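PDB 3E13: putative iron-uptake ABC transport system,periplasmic iron-binding protein from Campylobacter jejuni, which binds ferric iron and, as a periplasmic solute-binding protein, probably delivers it to an ABC transporter for uptake into the cell. Local coordinates for residues E39-L44 against L70-P75; I116-N121 against K127-G132; A149-I152 against K158-K161; I152-N157 against D294-S299; G178-A183 against I201-N206. One frame throughout, in Å; residues are numbered along the deposited sequence.

Interaction 1: residues E39-L44 against L70-P75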
# COMPACT_ATOMS: atom_id res chain seq x y z
N GLU A 39 -9.46 3.49 -11.79
CA GLU A 39 -9.49 3.85 -13.22
C GLU A 39 -8.94 2.68 -14.03
O GLU A 39 -9.50 2.32 -15.04
CB GLU A 39 -8.71 5.13 -13.49
CG GLU A 39 -9.29 6.31 -12.72
CD GLU A 39 -8.88 7.70 -13.17
OE1 GLU A 39 -8.15 7.85 -14.19
OE2 GLU A 39 -9.29 8.66 -12.46
N LEU A 40 -7.84 2.06 -13.57
CA LEU A 40 -7.27 0.93 -14.28
C LEU A 40 -8.14 -0.30 -14.27
O LEU A 40 -8.19 -1.02 -15.26
CB LEU A 40 -5.89 0.59 -13.68
CG LEU A 40 -4.79 1.65 -13.85
CD1 LEU A 40 -3.53 1.23 -13.13
CD2 LEU A 40 -4.51 1.93 -15.30
N ILE A 41 -8.80 -0.59 -13.14
CA ILE A 41 -9.69 -1.74 -13.07
C ILE A 41 -10.90 -1.54 -13.99
O ILE A 41 -11.27 -2.45 -14.69
CB ILE A 41 -10.11 -1.99 -11.64
CG1 ILE A 41 -8.89 -2.47 -10.85
CG2 ILE A 41 -11.21 -2.98 -11.56
CD1 ILE A 41 -9.09 -2.49 -9.37
N LYS A 42 -11.44 -0.34 -13.99
CA LYS A 42 -12.57 -0.03 -14.89
C LYS A 42 -12.13 -0.19 -16.34
O LYS A 42 -12.84 -0.81 -17.18
CB LYS A 42 -13.05 1.38 -14.62
CG LYS A 42 -14.23 1.80 -15.48
CD LYS A 42 -15.04 2.94 -14.83
CE LYS A 42 -16.53 2.54 -14.69
NZ LYS A 42 -17.00 1.69 -15.84
N ARG A 43 -10.95 0.35 -16.64
CA ARG A 43 -10.40 0.23 -17.98
C ARG A 43 -10.16 -1.22 -18.39
O ARG A 43 -10.48 -1.64 -19.51
CB ARG A 43 -9.11 1.02 -18.02
CG ARG A 43 -8.39 1.04 -19.27
CD ARG A 43 -7.34 2.17 -19.29
NE ARG A 43 -6.54 2.06 -20.48
CZ ARG A 43 -5.50 2.82 -20.77
NH1 ARG A 43 -5.11 3.77 -19.96
NH2 ARG A 43 -4.87 2.61 -21.89
N LEU A 44 -9.53 -2.01 -17.52
CA LEU A 44 -9.39 -3.42 -17.82
C LEU A 44 -10.71 -4.15 -18.09
O LEU A 44 -10.78 -5.03 -18.95
CB LEU A 44 -8.62 -4.12 -16.71
CG LEU A 44 -7.11 -3.82 -16.64
CD1 LEU A 44 -6.54 -4.27 -15.28
CD2 LEU A 44 -6.41 -4.49 -17.79
N LEU A 70 -13.16 -9.74 -10.65
CA LEU A 70 -13.79 -9.24 -11.89
C LEU A 70 -13.42 -10.09 -13.14
O LEU A 70 -13.79 -9.76 -14.29
CB LEU A 70 -13.42 -7.78 -12.09
CG LEU A 70 -14.16 -6.82 -11.16
CD1 LEU A 70 -13.56 -5.45 -11.16
CD2 LEU A 70 -15.66 -6.74 -11.61
N GLY A 71 -12.63 -11.13 -12.94
CA GLY A 71 -12.27 -12.06 -14.01
C GLY A 71 -11.17 -11.55 -14.93
O GLY A 71 -11.06 -11.96 -16.10
N LEU A 72 -10.32 -10.64 -14.43
CA LEU A 72 -9.42 -9.89 -15.28
C LEU A 72 -8.00 -10.47 -15.29
O LEU A 72 -7.20 -9.97 -16.03
CB LEU A 72 -9.34 -8.44 -14.77
CG LEU A 72 -10.66 -7.67 -14.79
CD1 LEU A 72 -10.49 -6.34 -14.16
CD2 LEU A 72 -11.21 -7.54 -16.17
N LEU A 73 -7.69 -11.43 -14.42
CA LEU A 73 -6.30 -11.88 -14.26
C LEU A 73 -6.14 -13.34 -14.69
O LEU A 73 -7.11 -14.05 -14.90
CB LEU A 73 -5.85 -11.70 -12.82
CG LEU A 73 -6.09 -10.33 -12.14
CD1 LEU A 73 -5.63 -10.32 -10.70
CD2 LEU A 73 -5.42 -9.25 -12.87
N SER A 74 -4.89 -13.77 -14.84
CA SER A 74 -4.61 -15.10 -15.32
C SER A 74 -3.55 -15.72 -14.40
O SER A 74 -2.64 -15.01 -13.98
CB SER A 74 -4.01 -14.97 -16.69
OG SER A 74 -4.41 -16.02 -17.50
N PRO A 75 -3.67 -17.00 -14.11
CA PRO A 75 -2.70 -17.62 -13.19
C PRO A 75 -1.33 -17.80 -13.80
O PRO A 75 -1.19 -18.09 -14.99
CB PRO A 75 -3.34 -18.96 -12.85
CG PRO A 75 -4.23 -19.28 -14.02
CD PRO A 75 -4.67 -17.97 -14.58

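Interaction 2: residues I116-N121 against K127-G132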
# COMPACT_ATOMS: atom_id res chain seq x y z
N ILE A 116 1.34 10.53 23.54
CA ILE A 116 0.87 9.47 22.66
C ILE A 116 0.43 8.24 23.48
O ILE A 116 0.12 7.19 22.92
CB ILE A 116 1.99 9.09 21.65
CG1 ILE A 116 3.24 8.52 22.34
CG2 ILE A 116 2.38 10.30 20.82
CD1 ILE A 116 4.26 7.84 21.37
N SER A 117 0.37 8.37 24.80
CA SER A 117 -0.00 7.23 25.65
C SER A 117 -1.40 6.69 25.36
O SER A 117 -1.66 5.51 25.66
CB SER A 117 0.09 7.60 27.13
OG SER A 117 -0.89 8.57 27.45
N LYS A 118 -2.30 7.51 24.82
CA LYS A 118 -3.70 7.11 24.55
C LYS A 118 -3.98 6.94 23.05
O LYS A 118 -5.12 6.69 22.66
CB LYS A 118 -4.71 8.12 25.12
CG LYS A 118 -4.50 8.48 26.59
CD LYS A 118 -4.57 7.29 27.50
CE LYS A 118 -4.62 7.74 29.00
NZ LYS A 118 -3.20 8.02 29.45
N MET A 119 -2.94 6.98 22.24
CA MET A 119 -3.09 6.73 20.82
C MET A 119 -2.28 5.46 20.49
O MET A 119 -1.16 5.53 19.99
CB MET A 119 -2.63 7.93 20.01
CG MET A 119 -2.77 7.77 18.47
SD MET A 119 -4.43 7.48 17.91
CE MET A 119 -5.11 9.16 17.94
N LYS A 120 -2.82 4.32 20.85
CA LYS A 120 -2.11 3.05 20.81
C LYS A 120 -2.65 2.05 19.72
O LYS A 120 -1.88 1.32 19.16
CB LYS A 120 -2.19 2.37 22.19
CG LYS A 120 -1.44 3.09 23.30
CD LYS A 120 0.01 2.75 23.25
CE LYS A 120 0.84 3.55 24.27
NZ LYS A 120 2.29 3.33 23.97
N ASN A 121 -3.96 2.08 19.44
CA ASN A 121 -4.63 1.16 18.56
C ASN A 121 -5.40 1.93 17.49
O ASN A 121 -5.72 3.08 17.71
CB ASN A 121 -5.64 0.35 19.38
CG ASN A 121 -4.97 -0.43 20.51
OD1 ASN A 121 -4.00 -1.14 20.28
ND2 ASN A 121 -5.46 -0.26 21.75
N LYS A 127 -11.79 8.02 18.75
CA LYS A 127 -12.19 8.49 20.07
C LYS A 127 -12.41 9.98 20.14
O LYS A 127 -11.71 10.77 19.55
CB LYS A 127 -11.20 8.03 21.15
CG LYS A 127 -11.30 6.53 21.37
CD LYS A 127 -10.42 6.05 22.41
CE LYS A 127 -10.64 4.54 22.67
NZ LYS A 127 -9.72 4.13 23.83
N ALA A 128 -13.42 10.38 20.91
CA ALA A 128 -13.76 11.81 21.02
C ALA A 128 -12.64 12.72 21.48
O ALA A 128 -12.59 13.90 21.11
CB ALA A 128 -14.97 11.96 21.94
N GLU A 129 -11.75 12.22 22.32
CA GLU A 129 -10.63 13.00 22.80
C GLU A 129 -9.69 13.53 21.71
O GLU A 129 -8.94 14.50 21.93
CB GLU A 129 -9.83 12.21 23.86
CG GLU A 129 -9.18 10.94 23.38
CD GLU A 129 -8.89 9.98 24.53
OE1 GLU A 129 -9.78 9.15 24.84
OE2 GLU A 129 -7.80 10.10 25.12
N PHE A 130 -9.74 12.90 20.52
CA PHE A 130 -8.89 13.31 19.41
C PHE A 130 -9.63 14.09 18.34
O PHE A 130 -9.10 14.30 17.24
CB PHE A 130 -8.18 12.08 18.81
CG PHE A 130 -7.32 11.36 19.79
CD1 PHE A 130 -6.17 11.95 20.28
CD2 PHE A 130 -7.69 10.13 20.31
CE1 PHE A 130 -5.35 11.31 21.22
CE2 PHE A 130 -6.87 9.48 21.23
CZ PHE A 130 -5.70 10.07 21.66
N LYS A 131 -10.84 14.58 18.66
CA LYS A 131 -11.57 15.39 17.68
C LYS A 131 -10.75 16.60 17.25
O LYS A 131 -10.21 17.34 18.09
CB LYS A 131 -12.93 15.86 18.25
CG LYS A 131 -13.80 16.53 17.21
CD LYS A 131 -15.24 16.73 17.66
CE LYS A 131 -16.05 17.56 16.65
NZ LYS A 131 -17.56 17.54 16.87
N GLY A 132 -10.63 16.76 15.93
CA GLY A 132 -9.89 17.84 15.31
C GLY A 132 -8.40 17.64 15.24
O GLY A 132 -7.66 18.54 14.83
O HOH W 1 -7.45 6.11 24.06

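Interaction 3: residues A149-I152 against K158-K161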
# COMPACT_ATOMS: atom_id res chain seq x y z
N ALA A 149 -11.29 -2.47 5.73
CA ALA A 149 -11.53 -3.90 5.51
C ALA A 149 -10.84 -4.76 6.57
O ALA A 149 -11.41 -5.74 7.02
CB ALA A 149 -11.12 -4.29 4.12
N SER A 150 -9.64 -4.37 6.95
CA SER A 150 -8.93 -5.09 8.02
C SER A 150 -9.61 -4.99 9.37
O SER A 150 -9.56 -5.93 10.19
CB SER A 150 -7.45 -4.66 8.15
OG SER A 150 -7.24 -3.46 8.82
N ILE A 151 -10.20 -3.83 9.65
CA ILE A 151 -10.97 -3.64 10.89
C ILE A 151 -12.25 -4.49 10.89
O ILE A 151 -12.63 -5.09 11.91
CB ILE A 151 -11.22 -2.16 11.09
CG1 ILE A 151 -9.89 -1.45 11.36
CG2 ILE A 151 -12.15 -1.92 12.25
CD1 ILE A 151 -9.99 0.11 11.30
N ILE A 152 -12.95 -4.54 9.74
CA ILE A 152 -14.07 -5.45 9.60
C ILE A 152 -13.62 -6.87 9.89
O ILE A 152 -14.25 -7.62 10.64
CB ILE A 152 -14.74 -5.38 8.21
CG1 ILE A 152 -15.32 -4.00 7.94
CG2 ILE A 152 -15.82 -6.44 8.13
CD1 ILE A 152 -15.69 -3.77 6.46
N LYS A 158 -19.72 -3.66 12.95
CA LYS A 158 -20.25 -2.58 13.79
C LYS A 158 -19.13 -1.78 14.37
O LYS A 158 -19.19 -0.53 14.39
CB LYS A 158 -21.24 -3.11 14.86
CG LYS A 158 -22.50 -3.75 14.26
CD LYS A 158 -23.48 -4.18 15.32
CE LYS A 158 -24.70 -4.77 14.74
NZ LYS A 158 -25.44 -3.80 13.81
N GLU A 159 -18.05 -2.41 14.80
CA GLU A 159 -16.88 -1.63 15.18
C GLU A 159 -16.36 -0.85 13.98
O GLU A 159 -16.04 0.29 14.11
CB GLU A 159 -15.76 -2.53 15.69
CG GLU A 159 -14.40 -1.88 15.89
CD GLU A 159 -14.39 -0.70 16.83
OE1 GLU A 159 -13.55 0.22 16.61
OE2 GLU A 159 -15.24 -0.67 17.75
N ALA A 160 -16.31 -1.47 12.80
CA ALA A 160 -15.88 -0.77 11.58
C ALA A 160 -16.68 0.49 11.29
O ALA A 160 -16.08 1.52 10.98
CB ALA A 160 -15.90 -1.70 10.36
N LYS A 161 -18.00 0.43 11.42
CA LYS A 161 -18.83 1.59 11.10
C LYS A 161 -18.60 2.64 12.15
O LYS A 161 -18.48 3.81 11.84
CB LYS A 161 -20.30 1.22 11.02
CG LYS A 161 -21.16 2.36 10.57
CD LYS A 161 -22.59 1.91 10.40
CE LYS A 161 -23.48 3.11 10.15
NZ LYS A 161 -24.92 2.70 10.03

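Interaction 4: residues I152-N157 against D294-S299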
# COMPACT_ATOMS: atom_id res chain seq x y z
N ILE A 152 -12.95 -4.54 9.74
CA ILE A 152 -14.07 -5.45 9.60
C ILE A 152 -13.62 -6.87 9.89
O ILE A 152 -14.25 -7.62 10.64
CB ILE A 152 -14.74 -5.38 8.21
CG1 ILE A 152 -15.32 -4.00 7.94
CG2 ILE A 152 -15.82 -6.44 8.13
CD1 ILE A 152 -15.69 -3.77 6.46
N ALA A 153 -12.54 -7.28 9.26
CA ALA A 153 -12.09 -8.65 9.38
C ALA A 153 -11.71 -9.00 10.84
O ALA A 153 -11.98 -10.13 11.31
CB ALA A 153 -10.93 -8.92 8.44
N ASN A 154 -11.13 -8.05 11.56
CA ASN A 154 -10.62 -8.31 12.89
C ASN A 154 -11.71 -8.09 13.98
O ASN A 154 -11.85 -8.92 14.90
CB ASN A 154 -9.42 -7.44 13.20
CG ASN A 154 -8.15 -8.03 12.70
OD1 ASN A 154 -7.83 -9.21 13.00
ND2 ASN A 154 -7.40 -7.26 11.90
N ASP A 155 -12.50 -7.03 13.84
CA ASP A 155 -13.36 -6.54 14.92
C ASP A 155 -14.83 -6.52 14.55
O ASP A 155 -15.63 -6.18 15.42
CB ASP A 155 -12.93 -5.14 15.37
CG ASP A 155 -11.51 -5.11 15.95
OD1 ASP A 155 -11.00 -6.12 16.45
OD2 ASP A 155 -10.82 -4.10 15.89
N GLY A 156 -15.19 -6.84 13.29
CA GLY A 156 -16.60 -6.88 12.89
C GLY A 156 -17.09 -5.60 12.26
O GLY A 156 -16.47 -4.51 12.42
N ASN A 157 -18.23 -5.67 11.59
CA ASN A 157 -18.74 -4.51 10.86
C ASN A 157 -19.36 -3.39 11.70
O ASN A 157 -19.44 -2.26 11.23
CB ASN A 157 -19.65 -4.93 9.68
CG ASN A 157 -20.92 -5.70 10.10
OD1 ASN A 157 -21.60 -6.30 9.23
ND2 ASN A 157 -21.21 -5.74 11.35
N ASP A 294 0.24 -7.60 12.25
CA ASP A 294 -0.96 -8.37 12.24
C ASP A 294 -0.70 -9.65 11.43
O ASP A 294 -0.10 -9.61 10.32
CB ASP A 294 -2.07 -7.54 11.58
CG ASP A 294 -3.45 -8.11 11.77
OD1 ASP A 294 -4.44 -7.29 11.65
OD2 ASP A 294 -3.66 -9.32 12.03
N GLN A 295 -1.11 -10.77 12.02
CA GLN A 295 -0.93 -12.08 11.38
C GLN A 295 -2.01 -12.47 10.38
O GLN A 295 -1.89 -13.51 9.71
CB GLN A 295 -0.73 -13.16 12.44
CG GLN A 295 0.49 -12.93 13.32
CD GLN A 295 1.76 -12.90 12.56
OE1 GLN A 295 2.42 -11.84 12.50
NE2 GLN A 295 2.10 -13.99 11.93
N ILE A 296 -3.05 -11.66 10.26
CA ILE A 296 -4.14 -12.03 9.37
C ILE A 296 -3.62 -12.14 7.93
O ILE A 296 -2.81 -11.31 7.49
CB ILE A 296 -5.28 -10.99 9.50
CG1 ILE A 296 -6.54 -11.52 8.77
CG2 ILE A 296 -4.87 -9.67 8.90
CD1 ILE A 296 -7.75 -10.64 9.06
N PRO A 297 -4.08 -13.14 7.17
CA PRO A 297 -3.70 -13.18 5.77
C PRO A 297 -4.27 -11.99 5.04
O PRO A 297 -5.43 -11.65 5.25
CB PRO A 297 -4.33 -14.48 5.29
CG PRO A 297 -4.43 -15.28 6.49
CD PRO A 297 -4.87 -14.32 7.56
N VAL A 298 -3.48 -11.40 4.18
CA VAL A 298 -3.95 -10.22 3.43
C VAL A 298 -5.12 -10.59 2.53
O VAL A 298 -6.00 -9.75 2.30
CB VAL A 298 -2.81 -9.50 2.65
CG1 VAL A 298 -1.85 -8.86 3.61
CG2 VAL A 298 -2.08 -10.41 1.73
N SER A 299 -5.15 -11.83 2.03
CA SER A 299 -6.32 -12.29 1.27
C SER A 299 -7.65 -12.21 2.07
O SER A 299 -8.69 -11.86 1.50
CB SER A 299 -6.10 -13.71 0.73
OG SER A 299 -6.03 -14.64 1.79
O HOH W 2 -5.50 -10.60 13.27

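Interaction 5: residues G178-A183 against I201-N206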
# COMPACT_ATOMS: atom_id res chain seq x y z
N GLY A 178 -2.63 13.06 -0.50
CA GLY A 178 -2.25 11.72 -0.07
C GLY A 178 -1.36 11.78 1.16
O GLY A 178 -1.19 12.83 1.78
N ASP A 179 -0.87 10.61 1.53
CA ASP A 179 -0.07 10.43 2.72
C ASP A 179 0.98 11.51 2.99
O ASP A 179 1.15 11.92 4.12
CB ASP A 179 0.62 9.07 2.67
CG ASP A 179 -0.31 7.88 2.88
OD1 ASP A 179 -1.47 7.90 2.38
OD2 ASP A 179 0.08 6.82 3.44
N ARG A 180 1.75 11.91 1.95
CA ARG A 180 2.79 12.91 2.15
C ARG A 180 2.20 14.26 2.53
O ARG A 180 2.84 15.08 3.21
CB ARG A 180 3.67 13.01 0.93
CG ARG A 180 4.55 11.80 0.73
CD ARG A 180 5.28 11.81 -0.52
NE ARG A 180 4.39 11.31 -1.53
CZ ARG A 180 4.76 10.76 -2.66
NH1 ARG A 180 6.04 10.62 -2.97
NH2 ARG A 180 3.81 10.32 -3.48
N ASP A 181 1.00 14.55 2.02
CA ASP A 181 0.29 15.76 2.40
C ASP A 181 -0.21 15.74 3.85
O ASP A 181 -0.08 16.73 4.58
CB ASP A 181 -0.83 16.02 1.37
CG ASP A 181 -0.31 16.06 -0.04
OD1 ASP A 181 0.54 16.92 -0.31
OD2 ASP A 181 -0.66 15.25 -0.95
N GLN A 182 -0.74 14.60 4.30
CA GLN A 182 -1.11 14.42 5.68
C GLN A 182 0.14 14.59 6.55
O GLN A 182 0.08 15.22 7.58
CB GLN A 182 -1.74 13.04 5.92
CG GLN A 182 -3.26 13.03 5.55
CD GLN A 182 -3.50 12.70 4.11
OE1 GLN A 182 -4.20 13.44 3.32
NE2 GLN A 182 -2.97 11.61 3.71
N ALA A 183 1.28 14.06 6.09
CA ALA A 183 2.51 14.21 6.86
C ALA A 183 2.89 15.69 7.02
O ALA A 183 3.38 16.12 8.07
CB ALA A 183 3.65 13.47 6.17
N ILE A 201 7.69 7.97 5.00
CA ILE A 201 8.59 8.64 5.93
C ILE A 201 10.02 8.53 5.40
O ILE A 201 10.77 9.50 5.42
CB ILE A 201 8.48 8.07 7.39
CG1 ILE A 201 7.06 8.30 7.89
CG2 ILE A 201 9.55 8.67 8.30
CD1 ILE A 201 6.76 7.64 9.19
N GLY A 202 10.39 7.36 4.88
CA GLY A 202 11.66 7.23 4.22
C GLY A 202 11.87 8.02 2.97
O GLY A 202 12.94 8.58 2.76
N LEU A 203 10.84 8.08 2.12
CA LEU A 203 10.94 8.83 0.89
C LEU A 203 11.16 10.30 1.23
O LEU A 203 11.97 10.97 0.59
CB LEU A 203 9.66 8.68 0.05
CG LEU A 203 9.57 7.40 -0.76
CD1 LEU A 203 8.18 7.21 -1.35
CD2 LEU A 203 10.60 7.35 -1.81
N LEU A 204 10.41 10.80 2.19
CA LEU A 204 10.52 12.20 2.58
C LEU A 204 11.89 12.51 3.14
O LEU A 204 12.53 13.48 2.76
CB LEU A 204 9.39 12.59 3.54
CG LEU A 204 7.96 12.61 2.99
CD1 LEU A 204 6.96 12.64 4.12
CD2 LEU A 204 7.79 13.80 2.06
N LYS A 205 12.34 11.72 4.13
CA LYS A 205 13.64 11.95 4.74
C LYS A 205 14.83 11.93 3.81
O LYS A 205 15.84 12.55 4.10
CB LYS A 205 13.87 10.95 5.89
CG LYS A 205 13.03 11.14 7.09
CD LYS A 205 13.21 10.01 8.11
CE LYS A 205 14.52 10.07 8.84
NZ LYS A 205 14.61 11.29 9.70
N ASN A 206 14.74 11.16 2.73
CA ASN A 206 15.78 11.03 1.73
C ASN A 206 15.55 11.77 0.40
O ASN A 206 16.34 11.58 -0.55
CB ASN A 206 16.00 9.56 1.46
CG ASN A 206 16.59 8.85 2.66
OD1 ASN A 206 17.82 8.89 2.89
ND2 ASN A 206 15.73 8.17 3.43

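Interaction 1: residues E39-L44 against L70-P75
Ile41 and Leu44 meet Leu70 and Leu72 where helix 37-47 packs against the connection that leaves helix 61-69, in an alpha/beta lobe of this periplasmic binding protein. Helix 37-47 makes the beta-alpha-beta crossover from strand 29-34 to strand 55-58, both parallel to strand 3-8; residues 70-75 lead from helix 61-69 into the short strand 73-74. There is no polar bond; apolar side chains meet one another, and the Leu72 methyls also rest on carbonyl oxygens of the helix. The main bump is the isobutyl end of Leu72, which enters the shallow hollow between Ile41 and Leu44, one turn apart on the helix. One branch, CD1, lies 3.9 Å from Leu44 CB and 4.0 Å from Ile41 O, with Ile41 CG2 a little farther at 4.3 Å. The other branch rests on backbone: Leu72 CD2 is 3.8 Å from Leu44 O. Leu72 thus follows the surface of the helix closely, as the 7.0 Å between its CA and Leu44 CA also indicates.

Between the two leucines, Gly71 ends helix 61-69 in a Schellman motif (phi 79°), and both leucines point toward helix 37-47. Leu72 then pairs by backbone hydrogen bonds with Lys242. Ile41 and Leu44 also touch Phe56 of strand 55-58, and Leu44 reaches Tyr7.

Leu70 supplies a second, more exposed bump, its side chain crossing that of Ile41 at about a right angle. With chi1 of -68°, Ile41 carries CG2 opposite its backbone N, and this methyl lies 3.4 Å from Leu70 CD1, tighter than an ordinary carbon-carbon contact.

Interaction 2: residues I116-N121 against K127-G132
A Met-aromatic contact between Met119 and Phe130 joins two parts of the long loop that runs from strand 97-109 to strand 134-135. Met119 extends from the backbone with CG opposite its N (chi1 -179°) and then bends twice, which brings its terminal methyl over the middle of the ring. CE lies 3.5 Å from the centroid of the Phe130 ring and only 7° off the ring normal, a nearly perpendicular CH-pi approach; SD stays above the same face at a distance, 4.8 Å from that centroid. Glu129 CG lies against the opposite face, toward the rim, so carbon meets the ring from both sides. At its edge, near the ring plane, Lys118 O comes within 3.6 Å of Phe130 CZ.

That carbonyl is also met by a water, which donates to Lys118 O at 2.8 Å and accepts from Lys127 NZ at 3.0 Å. Lys127 in turn forms a salt bridge with Asp124, the residue that also accepts bonds from the backbone N of Lys120 and Asn121. Met119 also touches Phe193 and Ile222 of the sheet. With the sulfur above the ring at this distance the pair is a Met-aromatic contact, here led by a CH-pi approach of the methyl.

Interaction 3: residues A149-I152 against K158-K161
Ala160 sits against Ile151 and Ile152 where two consecutive helices of this iron-binding protein, 142-155 and 157-170, pack across a tight turn. Its methyl is the small group that meets both isoleucines: Ala160 CB lies 3.4 Å from Ile152 CG1, closer than usual for two carbons, and 4.1 Å from Ile152 N. Ile151 contributes its CG2 branch alongside, 4.0 Å from Ala160 CA and 4.2 Å from Ala160 CB. The same Ile151 methyl reaches Glu159, passing 4.3 Å from its CG, so only the aliphatic part of the glutamate shares in the packing. Ile152 keeps CG1 beside its own backbone N (chi1 -62°), and this directs the branch at the alanine.

The backbones come close, Ile152 CA and Ala160 CA 5.4 Å apart, with a small alanine at the interface; the turn joining the helices is at Gly156. One shell out, Ile311 of helix 305-315 touches both Ile152 and Ala160, while Arg229 lies on Ile151. The iron ligand Tyr143 belongs to the same helix as the isoleucines, its side chain about 12 Å from that of Ile151. With carbon meeting carbon across a buried surface, the association rests on close fit and burial of apolar area.

Interaction 4: residues I152-N157 against D294-S299
This is a mixed polar and apolar surface contact in which Asn154 and Ala153, near the C-terminal end of helix 142-155, meet Asp294 and Ile296 in the loop that leads to helix 298-302. Asp294 forms an Asx turn: its OD2 accepts from Ile296 N at 3.0 Å, and the nitrogen approaches from above the carboxylate plane, 47° out of it. The turn fixes one oxygen, while the other faces the helix. Asp294 OD1 accepts from Asn154 ND2 at 3.0 Å through its syn lone pair, and lies tilted out of the amide plane; the N-H...O angle is a bent 140°. The amide and carboxylate planes lie 28° apart.

A water completes a second link between the same two groups, donating to Asn154 OD1 at 2.7 Å and to Asp294 OD2 at 2.6 Å. Both ends of the amide are therefore held to the carboxylate, one directly and one through the water, which should restrict rotation of either group. Arg229 lies nearby: it forms a salt bridge with Asp155 and a long, weak ion pair with Asp294.

Beside the polar pair is an apolar patch. Ile296 CD1 has Asn154 OD1 as a neighbour at 4.2 Å, and its closest partner is Ala153 CB, 3.7 Å away.

Interaction 5: residues G178-A183 against I201-N206
Gly202 O accepts two hydrogen bonds from Asn206, one from the backbone N at 3.1 Å and one from the side-chain ND2 at 2.9 Å. The second is nearly straight, with an N-H...O angle of 167°, and ND2 also bonds Thr284, so the amide closes the end of helix 198-205 and ties it to another part of the fold. Leu203 and Leu204 of this helix face Arg180 and Ala183 of helix 179-188. Leu204 divides its branches between them: CD1 lies 4.0 Å from Ala183 CB, and CD2 lies 4.0 Å from Arg180 CG.

These helices border the ferric site. Tyr199 and Tyr200, both iron ligands, occupy the first turn of helix 198-205, and the side chain of Arg180 comes within about 6 Å of the iron. Its positive charge could help to balance the tyrosine oxygens there. The short helical segments cross at -69°, their axes 10.9 Å apart. Arg180 lays its methylene groups on Leu204 and then bends at chi3 (-83°), and NH1 ends 4.3 Å from Leu203 CD1. At the start of its helix, Gly178 is the N-cap, and its N donates to Asp181 OD2 at 3.0 Å.

Interactions 1, 2 and 5 are partly buried, 3 is buried and 4 lies at the surface. Interactions 3 and 4 share Ile152 and both use helix 142-155, yet differ in kind: interaction 3 is an apolar fit against the next helix, whereas interaction 4 combines an amide, a carboxylate and a water with the apolar Ala153-Ile296 contact. Interaction 1 lies on the opposite side of the chain's centre from interactions 2 and 5. Interaction 2, the only one with an aromatic ring, is confined to one loop. Interaction 5 stands nearest the iron and is nested in the chain between the segments of interaction 4. Direct side-chain hydrogen bonding between segments occurs only in interaction 4.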